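Local coordinates for protein-glutamine deamidase Cif (Burkholderia pseudomallei, PDB 3GQM) that deamidates host NEDD8, turning a glutamine into glutamate, and so disables cullin-RING ubiquitin ligases and inhibits the host cell cycle, at residues S45-S48 with S49-M53; I74-S77 with V78-G82; M115-D119 with V120-P124; A189-V192 with E193-I196. All blocks are in the same frame, centred on the assembly; numbering follows the deposited sequence.

Interaction 1: S45-S48 with S49-M53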
loop_
_atom_site.group_PDB
_atom_site.type_symbol
_atom_site.label_atom_id
_atom_site.label_comp_id
_atom_site.label_asym_id
_atom_site.label_seq_id
_atom_site.Cartn_x
_atom_site.Cartn_y
_atom_site.Cartn_z
ATOM N N SER A 45 10.362 9.958 8.937
ATOM C CA SER A 45 10.324 10.797 10.124
ATOM C C SER A 45 10.791 12.175 9.683
ATOM O O SER A 45 10.559 13.143 10.388
ATOM C CB SER A 45 11.214 10.229 11.245
ATOM O OG SER A 45 12.511 9.980 10.739
ATOM N N GLY A 46 11.433 12.238 8.512
ATOM C CA GLY A 46 11.828 13.488 7.861
ATOM C C GLY A 46 10.650 14.205 7.178
ATOM O O GLY A 46 9.807 13.583 6.489
ATOM N N GLU A 47 10.603 15.521 7.361
ATOM C CA GLU A 47 9.473 16.327 6.900
ATOM C C GLU A 47 9.356 16.251 5.393
ATOM O O GLU A 47 8.300 15.918 4.871
ATOM C CB GLU A 47 9.610 17.781 7.361
ATOM C CG GLU A 47 8.306 18.501 7.431
ATOM C CD GLU A 47 8.456 20.010 7.680
ATOM O OE1 GLU A 47 9.514 20.467 8.190
ATOM O OE2 GLU A 47 7.502 20.743 7.353
ATOM N N SER A 48 10.450 16.520 4.693
ATOM C CA SER A 48 10.406 16.556 3.257
ATOM C C SER A 48 10.071 15.175 2.668
ATOM O O SER A 48 9.206 15.055 1.810
ATOM C CB SER A 48 11.700 17.142 2.708
ATOM O OG SER A 48 11.909 18.446 3.271
ATOM N N SER A 49 10.713 14.137 3.182
ATOM C CA SER A 49 10.429 12.759 2.737
ATOM C C SER A 49 8.945 12.403 2.980
ATOM O O SER A 49 8.253 11.968 2.055
ATOM C CB SER A 49 11.352 11.759 3.456
ATOM O OG SER A 49 12.663 11.879 2.935
ATOM N N ASN A 50 8.483 12.624 4.211
ATOM C CA ASN A 50 7.097 12.339 4.593
ATOM C C ASN A 50 6.059 12.988 3.648
ATOM O O ASN A 50 5.173 12.312 3.128
ATOM C CB ASN A 50 6.856 12.703 6.061
ATOM C CG ASN A 50 5.525 12.200 6.587
ATOM O OD1 ASN A 50 4.489 12.800 6.334
ATOM N ND2 ASN A 50 5.546 11.123 7.365
ATOM N N ARG A 51 6.170 14.290 3.429
ATOM C CA ARG A 51 5.226 15.037 2.552
ATOM C C ARG A 51 5.276 14.636 1.079
ATOM O O ARG A 51 4.246 14.604 0.384
ATOM C CB ARG A 51 5.490 16.543 2.662
ATOM C CG ARG A 51 5.233 17.076 4.050
ATOM C CD ARG A 51 4.667 18.483 3.998
ATOM N NE ARG A 51 5.135 19.260 5.143
ATOM C CZ ARG A 51 4.653 19.160 6.378
ATOM N NH1 ARG A 51 3.651 18.319 6.644
ATOM N NH2 ARG A 51 5.171 19.907 7.348
ATOM N N VAL A 52 6.475 14.356 0.589
ATOM C CA VAL A 52 6.626 13.863 -0.774
ATOM C C VAL A 52 6.038 12.433 -0.933
ATOM O O VAL A 52 5.386 12.137 -1.918
ATOM C CB VAL A 52 8.103 13.982 -1.255
ATOM C CG1 VAL A 52 8.359 13.133 -2.479
ATOM C CG2 VAL A 52 8.445 15.487 -1.560
ATOM N N MET A 53 6.228 11.587 0.063
ATOM C CA MET A 53 5.710 10.191 0.036
ATOM C C MET A 53 4.161 10.165 0.124
ATOM O O MET A 53 3.506 9.568 -0.732
ATOM C CB MET A 53 6.337 9.371 1.177
ATOM C CG MET A 53 6.305 7.864 0.995
ATOM S SD MET A 53 6.950 7.375 -0.638
ATOM C CE MET A 53 5.638 6.268 -1.135
#
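Gly46 sits at the N-cap position of helix 47-53, where its O receives Asn50 N at 2.8 Å. Arg51 N to Glu47 O (3.0 Å) and Val52 N to Ser48 O (3.1 Å) continue the same i to i+4 ladder. One turn apart, the side chains of Glu47 and Arg51 run alongside each other in the same direction. Glu47 stays extended, whereas Arg51 bends at chi2 (-145°) and chi3, which brings its guanidinium back to the acid. The salt bridge joins Glu47 OE2 to Arg51 NH2 at 2.5 Å, a length short enough to be doubtful in detail. With the two flat groups turned 90° apart, a single oxygen meets a single nitrogen, and Glu47 CG lies over one guanidinium face, 3.4 Å from Arg51 NH2. Arg51 NH2 also donates to Phe97 O, a second acceptor for the same nitrogen. The polar ends of the next residues look elsewhere: Asn50 ND2 binds Leu44 O and Met100 O, and Ser49 OG binds Val272 O. Helix 67-80 covers part of this turn, with Pro67 touching Ser48 and Val52 and Ile70 touching Arg51, while Met53 reaches helix 104-116.

Interaction 2: I74-S77 with V78-G82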
loop_
_atom_site.group_PDB
_atom_site.type_symbol
_atom_site.label_atom_id
_atom_site.label_comp_id
_atom_site.label_asym_id
_atom_site.label_seq_id
_atom_site.Cartn_x
_atom_site.Cartn_y
_atom_site.Cartn_z
ATOM N N ILE A 74 -0.197 23.904 2.459
ATOM C CA ILE A 74 -0.782 23.755 3.772
ATOM C C ILE A 74 -0.884 25.122 4.493
ATOM O O ILE A 74 -1.933 25.427 5.079
ATOM C CB ILE A 74 -0.021 22.726 4.648
ATOM C CG1 ILE A 74 0.031 21.348 3.953
ATOM C CG2 ILE A 74 -0.633 22.667 6.048
ATOM C CD1 ILE A 74 1.082 20.380 4.555
ATOM N N GLU A 75 0.188 25.940 4.447
ATOM C CA GLU A 75 0.124 27.278 5.079
ATOM C C GLU A 75 -1.071 28.058 4.496
ATOM O O GLU A 75 -1.901 28.589 5.214
ATOM C CB GLU A 75 1.422 28.083 4.878
ATOM C CG GLU A 75 2.626 27.553 5.649
ATOM C CD GLU A 75 3.951 28.211 5.235
ATOM O OE1 GLU A 75 3.930 29.389 4.762
ATOM O OE2 GLU A 75 5.015 27.544 5.401
ATOM N N LYS A 76 -1.143 28.095 3.178
ATOM C CA LYS A 76 -2.232 28.787 2.510
ATOM C C LYS A 76 -3.596 28.306 3.000
ATOM O O LYS A 76 -4.456 29.109 3.427
ATOM C CB LYS A 76 -2.094 28.618 1.007
ATOM C CG LYS A 76 -3.151 29.394 0.271
ATOM C CD LYS A 76 -3.203 29.054 -1.203
ATOM C CE LYS A 76 -4.604 29.469 -1.774
ATOM N NZ LYS A 76 -5.676 28.383 -1.553
ATOM N N SER A 77 -3.795 26.991 2.984
ATOM C CA SER A 77 -5.059 26.411 3.449
ATOM C C SER A 77 -5.379 26.835 4.902
ATOM O O SER A 77 -6.540 27.123 5.262
ATOM C CB SER A 77 -5.018 24.866 3.303
ATOM O OG SER A 77 -5.970 24.249 4.164
ATOM N N VAL A 78 -4.362 26.851 5.756
ATOM C CA VAL A 78 -4.596 27.160 7.160
ATOM C C VAL A 78 -5.041 28.642 7.272
ATOM O O VAL A 78 -5.946 28.978 8.042
ATOM C CB VAL A 78 -3.327 26.863 8.014
ATOM C CG1 VAL A 78 -3.309 27.709 9.283
ATOM C CG2 VAL A 78 -3.234 25.389 8.359
ATOM N N THR A 79 -4.415 29.504 6.475
ATOM C CA THR A 79 -4.792 30.911 6.421
ATOM C C THR A 79 -6.224 31.067 5.934
ATOM O O THR A 79 -6.985 31.825 6.508
ATOM C CB THR A 79 -3.845 31.712 5.489
ATOM O OG1 THR A 79 -2.491 31.394 5.808
ATOM C CG2 THR A 79 -4.020 33.208 5.680
ATOM N N ASP A 80 -6.580 30.356 4.865
ATOM C CA ASP A 80 -7.951 30.346 4.358
ATOM C C ASP A 80 -8.866 30.120 5.547
ATOM O O ASP A 80 -9.896 30.771 5.683
ATOM C CB ASP A 80 -8.147 29.258 3.297
ATOM C CG ASP A 80 -7.439 29.564 1.965
ATOM O OD1 ASP A 80 -6.945 30.693 1.747
ATOM O OD2 ASP A 80 -7.369 28.661 1.102
ATOM N N PHE A 81 -8.464 29.246 6.460
ATOM C CA PHE A 81 -9.307 28.896 7.586
ATOM C C PHE A 81 -9.217 29.833 8.778
ATOM O O PHE A 81 -9.837 29.549 9.809
ATOM C CB PHE A 81 -9.032 27.456 8.018
ATOM C CG PHE A 81 -9.795 26.460 7.230
ATOM C CD1 PHE A 81 -10.989 25.956 7.713
ATOM C CD2 PHE A 81 -9.348 26.054 5.988
ATOM C CE1 PHE A 81 -11.722 25.025 6.973
ATOM C CE2 PHE A 81 -10.057 25.129 5.250
ATOM C CZ PHE A 81 -11.249 24.612 5.738
ATOM N N GLY A 82 -8.458 30.929 8.632
ATOM C CA GLY A 82 -8.324 31.957 9.664
ATOM C C GLY A 82 -7.378 31.532 10.758
ATOM O O GLY A 82 -7.638 31.747 11.942
#
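Phe81 presents the edge of its ring to the backbone of Ser77: CD2 lies 3.1 Å from Ser77 O, and that oxygen is in the ring plane, so the approach is a C-H to oxygen contact at the rim. Beyond this contact the ring pairs edge-to-face with Tyr87. Ser77 O also accepts the amide of Phe81, at 3.1 Å from Phe81 N, so main chain and ring of one residue converge on one carbonyl. The other flat group is the carboxylate of Asp80, whose OD2 takes Lys76 NZ at 3.2 Å on its syn lone pair, forming a salt bridge. Lys76 runs outward from its backbone and then bends at chi4 (-85°), which turns the ammonium across to the acid one turn later. Glu75 O is gripped twice by Thr79: from N at 3.0 Å, and from OG1 at 2.9 Å, the hydroxyl standing 44° out of the carbonyl plane. The last turn ends in a Schellman motif, with Gly82 at positive phi (78°) and its N bonded to Thr79 O at 2.7 Å. On the inner side Ile74 CG2 and Val78 CG2 approach to 4.4 Å, and both residues rest on Pro96. Helix 67-80 also meets the next helix, 84-91, where Leu84 and Tyr87 touch Val78, while the Lys76-Asp80 pair lies on the exposed surface.

Interaction 3: M115-D119 with V120-P124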
loop_
_atom_site.group_PDB
_atom_site.type_symbol
_atom_site.label_atom_id
_atom_site.label_comp_id
_atom_site.label_asym_id
_atom_site.label_seq_id
_atom_site.Cartn_x
_atom_site.Cartn_y
_atom_site.Cartn_z
ATOM N N MET A 115 6.894 2.514 -6.914
ATOM C CA MET A 115 7.465 1.314 -7.532
ATOM C C MET A 115 7.484 1.357 -9.077
ATOM O O MET A 115 8.442 0.891 -9.686
ATOM C CB MET A 115 6.683 0.085 -7.040
ATOM C CG MET A 115 6.867 -0.147 -5.549
ATOM S SD MET A 115 5.910 -1.525 -4.932
ATOM C CE MET A 115 6.589 -2.855 -5.938
ATOM N N THR A 116 6.409 1.901 -9.682
ATOM C CA THR A 116 6.124 1.746 -11.103
ATOM C C THR A 116 6.552 2.924 -11.971
ATOM O O THR A 116 6.702 2.750 -13.154
ATOM C CB THR A 116 4.604 1.550 -11.350
ATOM O OG1 THR A 116 3.873 2.634 -10.772
ATOM C CG2 THR A 116 4.107 0.217 -10.736
ATOM N N GLU A 117 6.738 4.107 -11.410
ATOM C CA GLU A 117 6.954 5.323 -12.233
ATOM C C GLU A 117 8.407 5.481 -12.666
ATOM O O GLU A 117 9.336 5.106 -11.950
ATOM C CB GLU A 117 6.508 6.607 -11.517
ATOM C CG GLU A 117 4.996 6.790 -11.551
ATOM C CD GLU A 117 4.487 8.008 -10.783
ATOM O OE1 GLU A 117 5.218 8.581 -9.925
ATOM O OE2 GLU A 117 3.310 8.371 -11.034
ATOM N N LYS A 118 8.585 6.078 -13.827
ATOM C CA LYS A 118 9.915 6.455 -14.271
ATOM C C LYS A 118 9.797 7.943 -14.574
ATOM O O LYS A 118 10.039 8.784 -13.708
ATOM C CB LYS A 118 10.254 5.627 -15.512
ATOM C CG LYS A 118 11.705 5.468 -15.822
ATOM C CD LYS A 118 12.308 6.660 -16.536
ATOM C CE LYS A 118 13.437 6.216 -17.461
ATOM N NZ LYS A 118 13.967 4.866 -17.070
ATOM N N ASP A 119 9.338 8.243 -15.780
ATOM C CA ASP A 119 9.203 9.611 -16.227
ATOM C C ASP A 119 7.777 9.927 -16.716
ATOM O O ASP A 119 7.464 11.090 -16.994
ATOM C CB ASP A 119 10.307 9.948 -17.265
ATOM C CG ASP A 119 10.442 8.897 -18.382
ATOM O OD1 ASP A 119 9.640 7.929 -18.500
ATOM O OD2 ASP A 119 11.368 9.058 -19.193
ATOM N N VAL A 120 6.915 8.907 -16.795
ATOM C CA VAL A 120 5.491 9.090 -17.142
ATOM C C VAL A 120 4.605 8.847 -15.892
ATOM O O VAL A 120 4.603 7.751 -15.373
ATOM C CB VAL A 120 5.039 8.128 -18.259
ATOM C CG1 VAL A 120 3.559 8.343 -18.623
ATOM C CG2 VAL A 120 5.903 8.308 -19.527
ATOM N N PRO A 121 3.858 9.874 -15.427
ATOM C CA PRO A 121 3.007 9.772 -14.226
ATOM C C PRO A 121 1.969 8.660 -14.354
ATOM O O PRO A 121 1.478 8.396 -15.452
ATOM C CB PRO A 121 2.329 11.139 -14.153
ATOM C CG PRO A 121 3.281 12.056 -14.934
ATOM C CD PRO A 121 3.745 11.199 -16.067
ATOM N N ILE A 122 1.692 7.968 -13.256
ATOM C CA ILE A 122 0.658 6.932 -13.240
ATOM C C ILE A 122 -0.303 7.248 -12.087
ATOM O O ILE A 122 0.110 7.552 -10.965
ATOM C CB ILE A 122 1.229 5.493 -13.039
ATOM C CG1 ILE A 122 2.253 5.132 -14.129
ATOM C CG2 ILE A 122 0.107 4.424 -13.086
ATOM C CD1 ILE A 122 3.234 4.021 -13.681
ATOM N N ASP A 123 -1.583 7.215 -12.397
ATOM C CA ASP A 123 -2.603 7.519 -11.435
ATOM C C ASP A 123 -3.252 6.201 -11.160
ATOM O O ASP A 123 -4.003 5.711 -11.997
ATOM C CB ASP A 123 -3.616 8.487 -12.034
ATOM C CG ASP A 123 -4.639 8.938 -11.026
ATOM O OD1 ASP A 123 -4.719 8.372 -9.881
ATOM O OD2 ASP A 123 -5.326 9.888 -11.393
ATOM N N PRO A 124 -2.886 5.579 -10.021
ATOM C CA PRO A 124 -3.424 4.289 -9.666
ATOM C C PRO A 124 -4.912 4.386 -9.428
ATOM O O PRO A 124 -5.551 3.366 -9.431
ATOM C CB PRO A 124 -2.712 3.955 -8.356
ATOM C CG PRO A 124 -2.216 5.274 -7.842
ATOM C CD PRO A 124 -2.004 6.143 -8.973
HETATM O O HOH W 1 6.442 6.082 -15.586
#
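Glu117 and Ile122 tie together the two arms of the turn by which the chain reverses after helix 104-116, the helix that begins at the inferred active-site residue Cys104 in this clan CA fold. The turn itself lies away from the active site. Glu117 is the first residue to leave helical geometry, and its extended side chain slides past that of Ile122 in the opposite direction. Glu117 OE2 receives Ile122 N at 2.8 Å in a nearly straight bond (172°), which arrives on the anti side of the carboxylate, 16° out of its plane. Both oxygens of this buried acid have outside partners, OE2 in a salt bridge with Lys113 NZ, which also donates to Ile122 O, and OE1 bound to Leu62 N. Val120, at the exposed bend, leans on its neighbour: its CG2 lies 3.9 Å from Asp119 OD1. Inside the tip of the turn a water accepts from Lys118 N at 2.8 Å and donates to Val120 O at 2.5 Å. Ile122 points its side chain inward between the arms, where CD1 is 3.9 Å from Glu117 CG. It crosses Thr116 at about a right angle. Both residues touch His258 of strand 253-260, and Thr116 OG1, which is hydrogen-bonded to Phe112 O, lies 3.3 Å from Ile122 CD1.

Interaction 4: A189-V192 with E193-I196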
loop_
_atom_site.group_PDB
_atom_site.type_symbol
_atom_site.label_atom_id
_atom_site.label_comp_id
_atom_site.label_asym_id
_atom_site.label_seq_id
_atom_site.Cartn_x
_atom_site.Cartn_y
_atom_site.Cartn_z
ATOM N N ALA A 189 -5.540 -2.291 13.380
ATOM C CA ALA A 189 -4.752 -1.201 12.827
ATOM C C ALA A 189 -3.284 -1.594 12.685
ATOM O O ALA A 189 -2.718 -2.263 13.566
ATOM C CB ALA A 189 -4.875 0.040 13.662
ATOM N N VAL A 190 -2.675 -1.204 11.565
ATOM C CA VAL A 190 -1.212 -1.379 11.401
ATOM C C VAL A 190 -0.617 -0.237 10.571
ATOM O O VAL A 190 -1.179 0.140 9.564
ATOM C CB VAL A 190 -0.855 -2.779 10.856
ATOM C CG1 VAL A 190 -1.368 -2.989 9.391
ATOM C CG2 VAL A 190 0.680 -3.078 11.006
ATOM N N ARG A 191 0.459 0.357 11.066
ATOM C CA ARG A 191 1.165 1.433 10.383
ATOM C C ARG A 191 1.966 0.767 9.253
ATOM O O ARG A 191 2.448 -0.339 9.439
ATOM C CB ARG A 191 2.154 2.102 11.366
ATOM C CG ARG A 191 1.466 3.025 12.390
ATOM C CD ARG A 191 2.391 3.317 13.572
ATOM N NE ARG A 191 3.514 4.161 13.194
ATOM C CZ ARG A 191 4.803 3.855 13.351
ATOM N NH1 ARG A 191 5.180 2.690 13.878
ATOM N NH2 ARG A 191 5.727 4.728 12.966
ATOM N N VAL A 192 2.139 1.439 8.120
ATOM C CA VAL A 192 2.991 0.870 7.039
ATOM C C VAL A 192 4.434 0.578 7.556
ATOM O O VAL A 192 5.001 -0.488 7.285
ATOM C CB VAL A 192 2.976 1.745 5.742
ATOM C CG1 VAL A 192 3.708 3.133 5.951
ATOM C CG2 VAL A 192 3.543 0.985 4.565
ATOM N N GLU A 193 4.972 1.475 8.396
ATOM C CA GLU A 193 6.351 1.280 8.908
ATOM C C GLU A 193 6.491 -0.020 9.685
ATOM O O GLU A 193 7.479 -0.709 9.512
ATOM C CB GLU A 193 6.812 2.443 9.790
ATOM C CG GLU A 193 6.782 3.796 9.046
ATOM C CD GLU A 193 5.521 4.602 9.307
ATOM O OE1 GLU A 193 4.409 4.037 9.430
ATOM O OE2 GLU A 193 5.660 5.843 9.369
ATOM N N ASP A 194 5.519 -0.322 10.558
ATOM C CA ASP A 194 5.544 -1.528 11.372
ATOM C C ASP A 194 5.337 -2.724 10.474
ATOM O O ASP A 194 6.041 -3.727 10.592
ATOM C CB ASP A 194 4.472 -1.466 12.493
ATOM C CG ASP A 194 4.805 -0.414 13.558
ATOM O OD1 ASP A 194 6.013 -0.203 13.825
ATOM O OD2 ASP A 194 3.906 0.237 14.117
ATOM N N TRP A 195 4.370 -2.629 9.564
ATOM C CA TRP A 195 4.113 -3.740 8.647
ATOM C C TRP A 195 5.376 -4.115 7.877
ATOM O O TRP A 195 5.777 -5.306 7.815
ATOM C CB TRP A 195 2.982 -3.452 7.650
ATOM C CG TRP A 195 2.784 -4.654 6.756
ATOM C CD1 TRP A 195 3.317 -4.853 5.495
ATOM C CD2 TRP A 195 2.121 -5.866 7.102
ATOM N NE1 TRP A 195 2.983 -6.107 5.025
ATOM C CE2 TRP A 195 2.229 -6.741 5.989
ATOM C CE3 TRP A 195 1.441 -6.310 8.255
ATOM C CZ2 TRP A 195 1.677 -8.022 5.998
ATOM C CZ3 TRP A 195 0.867 -7.567 8.249
ATOM C CH2 TRP A 195 0.990 -8.415 7.131
ATOM N N ILE A 196 5.998 -3.104 7.277
ATOM C CA ILE A 196 7.209 -3.347 6.495
ATOM C C ILE A 196 8.318 -3.889 7.406
ATOM O O ILE A 196 8.976 -4.853 7.079
ATOM C CB ILE A 196 7.628 -2.083 5.701
ATOM C CG1 ILE A 196 6.641 -1.895 4.537
ATOM C CG2 ILE A 196 9.130 -2.209 5.236
ATOM C CD1 ILE A 196 6.803 -0.589 3.778
HETATM O O HOH W 2 1.518 -0.576 13.752
#
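Arg191 NH1 bonds Asp194 OD2 at 2.8 Å in a salt bridge, part of a three-residue charge network centred on Arg191 at the start of helix 192-199, where this residue holds the N-cap position. The Arg191 chain is bent at chi3, which carries the guanidinium to the two acids. The bond is bent at the hydrogen (147°), and the nitrogen stands above the carboxylate plane, 43° out of it. Asp194 OD2 has a second partner: a water donates to it at 2.5 Å while accepting Arg191 N at 3.0 Å, so side chain and main chain of Arg191 are both linked to one oxygen. Glu193 completes the network differently. Its carboxylate stacks over a face of the guanidinium, the planes 30° apart, and the long separation of 3.8 Å between Arg191 NH2 and Glu193 OE2 makes this an attraction of charges with no N-H directed at the oxygen. Glu193 OE1 is instead bonded to Thr101 OG1. In the backbone the first turn closes through Trp195 N to Arg191 O, 3.0 Å, and Ile196 N to Val192 O, 2.8 Å. Trp195 leads its indole away to touch Gln179, an inferred active-site residue, and NE1 donates to Ile177 O; this turn thus borders the active site. Val190 CG2 lies at the indole edge. Toward helix 29-42, Val192 and Ile196 both pack on Met41, running side by side with Val192 CG2 at 3.7 Å from Ile196 CD1.

How the interactions relate
Interactions 1 and 4 are partly buried helix starts, each with an N-cap residue followed by i to i+4 bonds and an arginine paired with acid; interactions 2 and 3 are surface contacts at helix ends, one closed by a Schellman glycine, the other by a carboxylate receiving a backbone amide. Interactions 1 and 2 touch directly through Arg51 NH1 and Ile74 CD1, 3.9 Å apart, a packing contact between helices 47-53 and 67-80, which are consecutive in the chain. The other pairs do not touch. Interactions 3 and 4 lie on opposite sides of the chain's centre, about 24 Å apart between centres, and interaction 4 alone borders the inferred active site.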